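Local coordinates for protein SSD1 (Saccharomyces cerevisiae S288C, PDB 7AM1) that binds mRNA untranslated regions and represses translation as a non-enzymatic member of the RNase II family, with an alternative RNA recognition site, at residues 774-786 with 873-885. Sequence-based numbering, arbitrary orientation.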
ATOM      1  N   THR A 774      16.252 -23.174 -16.811  1.00 94.09           N
ATOM      2  CA  THR A 774      16.955 -23.820 -15.708  1.00 95.14           C
ATOM      3  C   THR A 774      17.852 -22.825 -14.981  1.00 91.41           C
ATOM      4  O   THR A 774      17.872 -22.784 -13.745  1.00 94.16           O
ATOM      5  CB  THR A 774      17.777 -25.001 -16.221  1.00 99.28           C
ATOM      6  OG1 THR A 774      18.888 -24.519 -16.988  1.00 99.82           O
ATOM      7  CG2 THR A 774      16.922 -25.902 -17.100  1.00100.16           C
ATOM      8  N   ASN A 775      18.592 -22.012 -15.731  1.00 85.14           N
ATOM      9  CA  ASN A 775      19.524 -21.060 -15.150  1.00 82.11           C
ATOM     10  C   ASN A 775      18.922 -19.675 -14.957  1.00 77.12           C
ATOM     11  O   ASN A 775      19.600 -18.794 -14.421  1.00 72.36           O
ATOM     12  CB  ASN A 775      20.763 -20.935 -16.047  1.00 84.72           C
ATOM     13  CG  ASN A 775      21.615 -22.187 -16.051  1.00 90.88           C
ATOM     14  OD1 ASN A 775      21.227 -23.217 -15.503  1.00 93.93           O
ATOM     15  ND2 ASN A 775      22.778 -22.108 -16.687  1.00 92.25           N
ATOM     16  N   ARG A 776      17.663 -19.464 -15.347  1.00 82.33           N
ATOM     17  CA  ARG A 776      17.012 -18.164 -15.186  1.00 82.55           C
ATOM     18  C   ARG A 776      17.836 -17.064 -15.864  1.00 76.09           C
ATOM     19  O   ARG A 776      18.237 -16.076 -15.246  1.00 78.10           O
ATOM     20  CB  ARG A 776      16.790 -17.859 -13.699  1.00 87.83           C
ATOM     21  CG  ARG A 776      16.113 -18.984 -12.917  1.00 91.77           C
ATOM     22  CD  ARG A 776      14.596 -18.974 -13.098  1.00 93.70           C
ATOM     23  NE  ARG A 776      14.019 -17.705 -12.650  1.00 93.94           N
ATOM     24  CZ  ARG A 776      12.786 -17.287 -12.920  1.00 94.53           C
ATOM     25  NH1 ARG A 776      11.966 -18.026 -13.657  1.00 95.25           N
ATOM     26  NH2 ARG A 776      12.372 -16.118 -12.449  1.00 94.15           N
ATOM     27  N   VAL A 777      18.061 -17.243 -17.162  1.00 66.97           N
ATOM     28  CA  VAL A 777      18.876 -16.321 -17.948  1.00 59.71           C
ATOM     29  C   VAL A 777      18.157 -16.044 -19.258  1.00 54.37           C
ATOM     30  O   VAL A 777      17.782 -16.973 -19.981  1.00 53.80           O
ATOM     31  CB  VAL A 777      20.287 -16.875 -18.223  1.00 60.71           C
ATOM     32  CG1 VAL A 777      20.997 -16.028 -19.269  1.00 60.86           C
ATOM     33  CG2 VAL A 777      21.098 -16.911 -16.940  1.00 61.49           C
ATOM     34  N   LEU A 778      17.972 -14.765 -19.564  1.00 50.46           N
ATOM     35  CA  LEU A 778      17.350 -14.321 -20.801  1.00 49.74           C
ATOM     36  C   LEU A 778      18.415 -13.663 -21.663  1.00 49.93           C
ATOM     37  O   LEU A 778      19.106 -12.745 -21.210  1.00 47.39           O
ATOM     38  CB  LEU A 778      16.205 -13.351 -20.503  1.00 48.08           C
ATOM     39  CG  LEU A 778      15.586 -12.589 -21.670  1.00 47.94           C
ATOM     40  CD1 LEU A 778      14.781 -13.528 -22.541  1.00 48.27           C
ATOM     41  CD2 LEU A 778      14.711 -11.464 -21.137  1.00 47.46           C
ATOM     42  N   GLU A 779      18.562 -14.142 -22.891  1.00 56.05           N
ATOM     43  CA  GLU A 779      19.545 -13.603 -23.823  1.00 59.30           C
ATOM     44  C   GLU A 779      18.806 -12.799 -24.883  1.00 57.33           C
ATOM     45  O   GLU A 779      18.051 -13.360 -25.686  1.00 60.67           O
ATOM     46  CB  GLU A 779      20.388 -14.717 -24.438  1.00 64.82           C
ATOM     47  CG  GLU A 779      21.293 -15.400 -23.422  1.00 68.65           C
ATOM     48  CD  GLU A 779      22.315 -16.323 -24.056  1.00 72.77           C
ATOM     49  OE1 GLU A 779      22.208 -16.590 -25.273  1.00 73.71           O
ATOM     50  OE2 GLU A 779      23.230 -16.774 -23.333  1.00 75.08           O
ATOM     51  N   LEU A 780      19.015 -11.487 -24.867  1.00 49.19           N
ATOM     52  CA  LEU A 780      18.434 -10.591 -25.855  1.00 44.19           C
ATOM     53  C   LEU A 780      19.361 -10.514 -27.061  1.00 43.21           C
ATOM     54  O   LEU A 780      20.564 -10.277 -26.909  1.00 42.63           O
ATOM     55  CB  LEU A 780      18.220  -9.200 -25.256  1.00 41.41           C
ATOM     56  CG  LEU A 780      17.433  -9.107 -23.943  1.00 40.25           C
ATOM     57  CD1 LEU A 780      17.400  -7.669 -23.434  1.00 39.39           C
ATOM     58  CD2 LEU A 780      16.018  -9.634 -24.110  1.00 39.31           C
ATOM     59  N   HIS A 781      18.806 -10.710 -28.254  1.00 44.76           N
ATOM     60  CA  HIS A 781      19.555 -10.544 -29.500  1.00 45.55           C
ATOM     61  C   HIS A 781      19.154  -9.192 -30.076  1.00 45.07           C
ATOM     62  O   HIS A 781      18.077  -9.044 -30.660  1.00 46.32           O
ATOM     63  CB  HIS A 781      19.282 -11.689 -30.467  1.00 46.93           C
ATOM     64  CG  HIS A 781      19.813 -13.008 -29.996  1.00 48.58           C
ATOM     65  ND1 HIS A 781      20.400 -13.923 -30.842  1.00 50.13           N
ATOM     66  CD2 HIS A 781      19.839 -13.565 -28.762  1.00 48.76           C
ATOM     67  CE1 HIS A 781      20.768 -14.987 -30.149  1.00 51.10           C
ATOM     68  NE2 HIS A 781      20.439 -14.795 -28.884  1.00 50.03           N
ATOM     69  N   TRP A 782      20.024  -8.203 -29.902  1.00 42.79           N
ATOM     70  CA  TRP A 782      19.687  -6.836 -30.250  1.00 42.35           C
ATOM     71  C   TRP A 782      19.877  -6.562 -31.736  1.00 42.95           C
ATOM     72  O   TRP A 782      20.722  -7.168 -32.403  1.00 44.31           O
ATOM     73  CB  TRP A 782      20.554  -5.855 -29.465  1.00 42.17           C
ATOM     74  CG  TRP A 782      20.219  -5.739 -28.012  1.00 40.54           C
ATOM     75  CD1 TRP A 782      20.742  -6.472 -26.980  1.00 39.72           C
ATOM     76  CD2 TRP A 782      19.289  -4.829 -27.425  1.00 38.75           C
ATOM     77  NE1 TRP A 782      20.195  -6.065 -25.789  1.00 38.65           N
ATOM     78  CE2 TRP A 782      19.296  -5.058 -26.036  1.00 38.53           C
ATOM     79  CE3 TRP A 782      18.450  -3.838 -27.940  1.00 37.99           C
ATOM     80  CZ2 TRP A 782      18.497  -4.336 -25.160  1.00 38.39           C
ATOM     81  CZ3 TRP A 782      17.659  -3.123 -27.069  1.00 37.06           C
ATOM     82  CH2 TRP A 782      17.686  -3.374 -25.695  1.00 37.65           C
ATOM     83  N   GLN A 783      19.096  -5.615 -32.240  1.00 42.57           N
ATOM     84  CA  GLN A 783      19.380  -5.010 -33.533  1.00 45.67           C
ATOM     85  C   GLN A 783      20.525  -4.021 -33.358  1.00 45.31           C
ATOM     86  O   GLN A 783      20.363  -3.029 -32.639  1.00 42.82           O
ATOM     87  CB  GLN A 783      18.160  -4.280 -34.075  1.00 47.81           C
ATOM     88  CG  GLN A 783      16.928  -5.128 -34.264  1.00 50.04           C
ATOM     89  CD  GLN A 783      15.742  -4.299 -34.708  1.00 52.19           C
ATOM     90  OE1 GLN A 783      15.907  -3.236 -35.314  1.00 54.27           O
ATOM     91  NE2 GLN A 783      14.539  -4.759 -34.380  1.00 51.74           N
ATOM     92  N   PRO A 784      21.684  -4.245 -33.974  1.00 47.86           N
ATOM     93  CA  PRO A 784      22.809  -3.331 -33.745  1.00 49.27           C
ATOM     94  C   PRO A 784      22.471  -1.917 -34.194  1.00 50.94           C
ATOM     95  O   PRO A 784      21.811  -1.710 -35.215  1.00 51.93           O
ATOM     96  CB  PRO A 784      23.943  -3.942 -34.580  1.00 50.37           C
ATOM     97  CG  PRO A 784      23.257  -4.753 -35.624  1.00 50.76           C
ATOM     98  CD  PRO A 784      22.017  -5.291 -34.960  1.00 49.41           C
ATOM     99  N   GLY A 785      22.904  -0.943 -33.397  1.00 52.32           N
ATOM    100  CA  GLY A 785      22.808   0.454 -33.760  1.00 53.59           C
ATOM    101  C   GLY A 785      21.458   1.107 -33.559  1.00 53.51           C
ATOM    102  O   GLY A 785      21.328   2.306 -33.838  1.00 56.40           O
ATOM    103  N   VAL A 786      20.448   0.374 -33.098  1.00 48.38           N
ATOM    104  CA  VAL A 786      19.102   0.914 -32.921  1.00 45.22           C
ATOM    105  C   VAL A 786      18.928   1.338 -31.467  1.00 43.36           C
ATOM    106  O   VAL A 786      18.955   0.500 -30.557  1.00 43.73           O
ATOM    107  CB  VAL A 786      18.031  -0.108 -33.338  1.00 43.62           C
ATOM    108  CG1 VAL A 786      16.633   0.480 -33.180  1.00 42.36           C
ATOM    109  CG2 VAL A 786      18.266  -0.551 -34.779  1.00 44.96           C
ATOM    110  N   ARG A 873      27.996 -10.036 -25.793  1.00 50.34           N
ATOM    111  CA  ARG A 873      28.920 -10.762 -26.652  1.00 51.37           C
ATOM    112  C   ARG A 873      28.384 -10.793 -28.076  1.00 49.40           C
ATOM    113  O   ARG A 873      27.173 -10.724 -28.307  1.00 47.95           O
ATOM    114  CB  ARG A 873      29.166 -12.188 -26.156  1.00 55.85           C
ATOM    115  CG  ARG A 873      27.948 -13.080 -26.154  1.00 58.74           C
ATOM    116  CD  ARG A 873      28.250 -14.374 -25.416  1.00 63.69           C
ATOM    117  NE  ARG A 873      27.346 -15.447 -25.815  1.00 67.27           N
ATOM    118  CZ  ARG A 873      26.186 -15.716 -25.223  1.00 69.55           C
ATOM    119  NH1 ARG A 873      25.771 -14.989 -24.192  1.00 69.05           N
ATOM    120  NH2 ARG A 873      25.435 -16.715 -25.668  1.00 71.57           N
ATOM    121  N   ILE A 874      29.312 -10.895 -29.022  1.00 50.75           N
ATOM    122  CA  ILE A 874      29.009 -10.884 -30.447  1.00 51.19           C
ATOM    123  C   ILE A 874      29.392 -12.247 -31.004  1.00 55.22           C
ATOM    124  O   ILE A 874      30.574 -12.613 -30.998  1.00 55.73           O
ATOM    125  CB  ILE A 874      29.759  -9.753 -31.169  1.00 51.69           C
ATOM    126  CG1 ILE A 874      29.315  -8.400 -30.607  1.00 60.84           C
ATOM    127  CG2 ILE A 874      29.521  -9.823 -32.679  1.00 52.43           C
ATOM    128  CD1 ILE A 874      30.117  -7.224 -31.112  1.00 79.28           C
ATOM    129  N   GLU A 875      28.399 -12.995 -31.484  1.00 65.05           N
ATOM    130  CA  GLU A 875      28.617 -14.312 -32.081  1.00 76.46           C
ATOM    131  C   GLU A 875      28.230 -14.205 -33.552  1.00 84.57           C
ATOM    132  O   GLU A 875      27.050 -14.316 -33.901  1.00 81.44           O
ATOM    133  CB  GLU A 875      27.795 -15.387 -31.377  1.00 78.07           C
ATOM    134  CG  GLU A 875      27.926 -15.400 -29.867  1.00 80.08           C
ATOM    135  CD  GLU A 875      27.238 -16.596 -29.235  1.00 82.32           C
ATOM    136  OE1 GLU A 875      26.220 -17.063 -29.790  1.00 82.79           O
ATOM    137  OE2 GLU A 875      27.729 -17.082 -28.194  1.00 83.39           O
ATOM    138  N   ASN A 876      29.230 -14.005 -34.416  1.00 96.75           N
ATOM    139  CA  ASN A 876      28.948 -13.749 -35.827  1.00102.28           C
ATOM    140  C   ASN A 876      27.958 -12.588 -35.906  1.00 97.69           C
ATOM    141  O   ASN A 876      28.301 -11.473 -35.501  1.00100.93           O
ATOM    142  CB  ASN A 876      28.498 -15.037 -36.521  1.00108.76           C
ATOM    143  CG  ASN A 876      29.692 -15.850 -37.047  1.00113.56           C
ATOM    144  OD1 ASN A 876      30.848 -15.520 -36.766  1.00115.15           O
ATOM    145  ND2 ASN A 876      29.415 -16.921 -37.787  1.00115.75           N
ATOM    146  N   ASP A 877      26.748 -12.801 -36.413  1.00 88.50           N
ATOM    147  CA  ASP A 877      25.804 -11.697 -36.546  1.00 81.85           C
ATOM    148  C   ASP A 877      24.837 -11.578 -35.370  1.00 72.52           C
ATOM    149  O   ASP A 877      23.914 -10.760 -35.427  1.00 68.39           O
ATOM    150  CB  ASP A 877      25.021 -11.827 -37.857  1.00 87.11           C
ATOM    151  CG  ASP A 877      25.886 -11.573 -39.074  1.00 94.54           C
ATOM    152  OD1 ASP A 877      26.609 -10.555 -39.079  1.00 96.43           O
ATOM    153  OD2 ASP A 877      25.848 -12.385 -40.023  1.00 98.00           O
ATOM    154  N   ASN A 878      25.026 -12.360 -34.311  1.00 70.41           N
ATOM    155  CA  ASN A 878      24.216 -12.231 -33.104  1.00 66.62           C
ATOM    156  C   ASN A 878      24.863 -11.253 -32.128  1.00 60.67           C
ATOM    157  O   ASN A 878      26.032 -11.407 -31.764  1.00 59.97           O
ATOM    158  CB  ASN A 878      24.002 -13.593 -32.440  1.00 69.84           C
ATOM    159  CG  ASN A 878      22.984 -14.443 -33.177  1.00 72.64           C
ATOM    160  OD1 ASN A 878      21.969 -13.931 -33.653  1.00 72.98           O
ATOM    161  ND2 ASN A 878      23.241 -15.743 -33.264  1.00 74.57           N
ATOM    162  N   TYR A 879      24.097 -10.245 -31.715  1.00 56.11           N
ATOM    163  CA  TYR A 879      24.543  -9.227 -30.760  1.00 52.90           C
ATOM    164  C   TYR A 879      23.781  -9.473 -29.458  1.00 51.06           C
ATOM    165  O   TYR A 879      22.669  -8.981 -29.262  1.00 50.15           O
ATOM    166  CB  TYR A 879      24.304  -7.832 -31.328  1.00 50.43           C
ATOM    167  CG  TYR A 879      25.066  -7.602 -32.617  1.00 50.50           C
ATOM    168  CD1 TYR A 879      24.537  -8.004 -33.836  1.00 51.15           C
ATOM    169  CD2 TYR A 879      26.323  -7.011 -32.612  1.00 50.53           C
ATOM    170  CE1 TYR A 879      25.233  -7.811 -35.019  1.00 53.03           C
ATOM    171  CE2 TYR A 879      27.028  -6.812 -33.795  1.00 52.34           C
ATOM    172  CZ  TYR A 879      26.478  -7.216 -34.992  1.00 53.61           C
ATOM    173  OH  TYR A 879      27.167  -7.026 -36.169  1.00 55.75           O
ATOM    174  N   ILE A 880      24.411 -10.222 -28.554  1.00 49.83           N
ATOM    175  CA  ILE A 880      23.729 -10.853 -27.430  1.00 48.51           C
ATOM    176  C   ILE A 880      24.017 -10.094 -26.145  1.00 46.78           C
ATOM    177  O   ILE A 880      25.175  -9.783 -25.840  1.00 46.15           O
ATOM    178  CB  ILE A 880      24.158 -12.327 -27.289  1.00 50.90           C
ATOM    179  CG1 ILE A 880      23.857 -13.090 -28.579  1.00 52.43           C
ATOM    180  CG2 ILE A 880      23.483 -12.961 -26.081  1.00 51.40           C
ATOM    181  CD1 ILE A 880      24.268 -14.548 -28.544  1.00 54.69           C
ATOM    182  N   GLN A 881      22.960  -9.812 -25.382  1.00 46.32           N
ATOM    183  CA  GLN A 881      23.066  -9.310 -24.017  1.00 46.37           C
ATOM    184  C   GLN A 881      22.443 -10.334 -23.078  1.00 47.71           C
ATOM    185  O   GLN A 881      21.327 -10.805 -23.326  1.00 45.75           O
ATOM    186  CB  GLN A 881      22.365  -7.957 -23.850  1.00 44.22           C
ATOM    187  CG  GLN A 881      22.490  -7.381 -22.444  1.00 43.52           C
ATOM    188  CD  GLN A 881      21.677  -6.116 -22.248  1.00 41.18           C
ATOM    189  OE1 GLN A 881      20.900  -5.723 -23.118  1.00 39.49           O
ATOM    190  NE2 GLN A 881      21.847  -5.474 -21.095  1.00 40.57           N
ATOM    191  N   GLU A 882      23.160 -10.678 -22.010  1.00 52.12           N
ATOM    192  CA  GLU A 882      22.657 -11.605 -21.006  1.00 54.57           C
ATOM    193  C   GLU A 882      21.974 -10.833 -19.883  1.00 51.06           C
ATOM    194  O   GLU A 882      22.536  -9.870 -19.351  1.00 50.77           O
ATOM    195  CB  GLU A 882      23.785 -12.460 -20.427  1.00 59.43           C
ATOM    196  CG  GLU A 882      24.671 -13.126 -21.457  1.00 63.36           C
ATOM    197  CD  GLU A 882      25.690 -14.055 -20.823  1.00 67.20           C
ATOM    198  OE1 GLU A 882      25.911 -13.948 -19.595  1.00 68.37           O
ATOM    199  OE2 GLU A 882      26.271 -14.888 -21.551  1.00 69.26           O
ATOM    200  N   ILE A 883      20.764 -11.258 -19.533  1.00 48.30           N
ATOM    201  CA  ILE A 883      20.006 -10.694 -18.421  1.00 45.96           C
ATOM    202  C   ILE A 883      19.953 -11.745 -17.318  1.00 47.45           C
ATOM    203  O   ILE A 883      19.371 -12.822 -17.504  1.00 48.28           O
ATOM    204  CB  ILE A 883      18.593 -10.271 -18.856  1.00 44.40           C
ATOM    205  CG1 ILE A 883      18.637  -9.407 -20.124  1.00 44.00           C
ATOM    206  CG2 ILE A 883      17.893  -9.520 -17.736  1.00 43.54           C
ATOM    207  CD1 ILE A 883      19.328  -8.072 -19.941  1.00 43.72           C
ATOM    208  N   HIS A 884      20.555 -11.431 -16.172  1.00 47.57           N
ATOM    209  CA  HIS A 884      20.611 -12.325 -15.026  1.00 48.80           C
ATOM    210  C   HIS A 884      19.866 -11.710 -13.850  1.00 47.18           C
ATOM    211  O   HIS A 884      19.858 -10.490 -13.672  1.00 46.28           O
ATOM    212  CB  HIS A 884      22.056 -12.602 -14.579  1.00 51.12           C
ATOM    213  CG  HIS A 884      22.893 -13.307 -15.596  1.00 53.57           C
ATOM    214  ND1 HIS A 884      23.136 -14.663 -15.547  1.00 55.21           N
ATOM    215  CD2 HIS A 884      23.562 -12.844 -16.678  1.00 54.19           C
ATOM    216  CE1 HIS A 884      23.909 -15.006 -16.562  1.00 56.57           C
ATOM    217  NE2 HIS A 884      24.182 -13.921 -17.264  1.00 55.66           N
ATOM    218  N   GLU A 885      19.270 -12.562 -13.024  1.00 47.83           N
ATOM    219  CA  GLU A 885      18.610 -12.069 -11.823  1.00 46.17           C
ATOM    220  C   GLU A 885      19.643 -11.455 -10.883  1.00 43.65           C
ATOM    221  O   GLU A 885      20.741 -11.988 -10.705  1.00 44.38           O
ATOM    222  CB  GLU A 885      17.841 -13.203 -11.142  1.00 49.31           C
ATOM    223  CG  GLU A 885      16.616 -13.632 -11.942  1.00 52.64           C
ATOM    224  CD  GLU A 885      15.880 -14.821 -11.353  1.00 56.26           C
ATOM    225  OE1 GLU A 885      16.497 -15.610 -10.604  1.00 58.08           O
ATOM    226  OE2 GLU A 885      14.676 -14.967 -11.657  1.00 56.87           O
TER
HETATM  227  O   HOH W   1      21.270  -9.744 -32.745  1.00 43.31           O
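Arg776 reaches Glu885 side-on: NE and NH2 both grip OE2, the NH2–OE2 bond 2.7 Å long, with the carboxylate plane turned 60° from the guanidinium. Replacing Arg776 by alanine removes both donors and is likely to leave the Glu885 carboxylate without its charge partner and freer to turn. Beyond this pair, strands 777-782 and 878-884 run antiparallel, Leu778 pairing with Ile883 and Leu780 with Gln881 through backbone hydrogen bonds. On the face of these four residues, Leu780 CD1 lies 3.9 Å from Ile883 CG1, while Leu778 and Ile883 also touch strand 732-741. Gln881, its CG anti to the backbone N (chi1 -178°) and its chain extended, brings OE1 to Trp782 NE1 at 2.8 Å; the bent indole N-H bond meets a lone pair of OE1 in the amide plane, with OE1 tilted out of the indole plane. On the other face, Ile880 lies alongside His781, its CG1 3.9 Å from the imidazole centroid in a CH-pi contact. Asn878 OD1 accepts a weak bond from ND1 at the edge of that ring. Arg873 crosses Glu779 at about a right angle with weak, 3.2 Å bonds from NH1 and NH2 to OE2, and also binds Glu875 and Glu882; Arg166 holds Glu779 OE1. His884 NE2 donates a nearly straight hydrogen bond to Glu882 OE1, which lies in the imidazole plane but is met from above its own carboxylate plane. At the far end, Pro784 CB sits over the Tyr879 ring, 4.0 Å from its centroid, and a water joins Trp782 O to Tyr879 N. These strands belong to a five-stranded antiparallel sheet in the C-terminal part of this RNase II family protein: the 878-884 arm of a type II' beta hairpin pairs with 777-782, and 872-875 forms the edge.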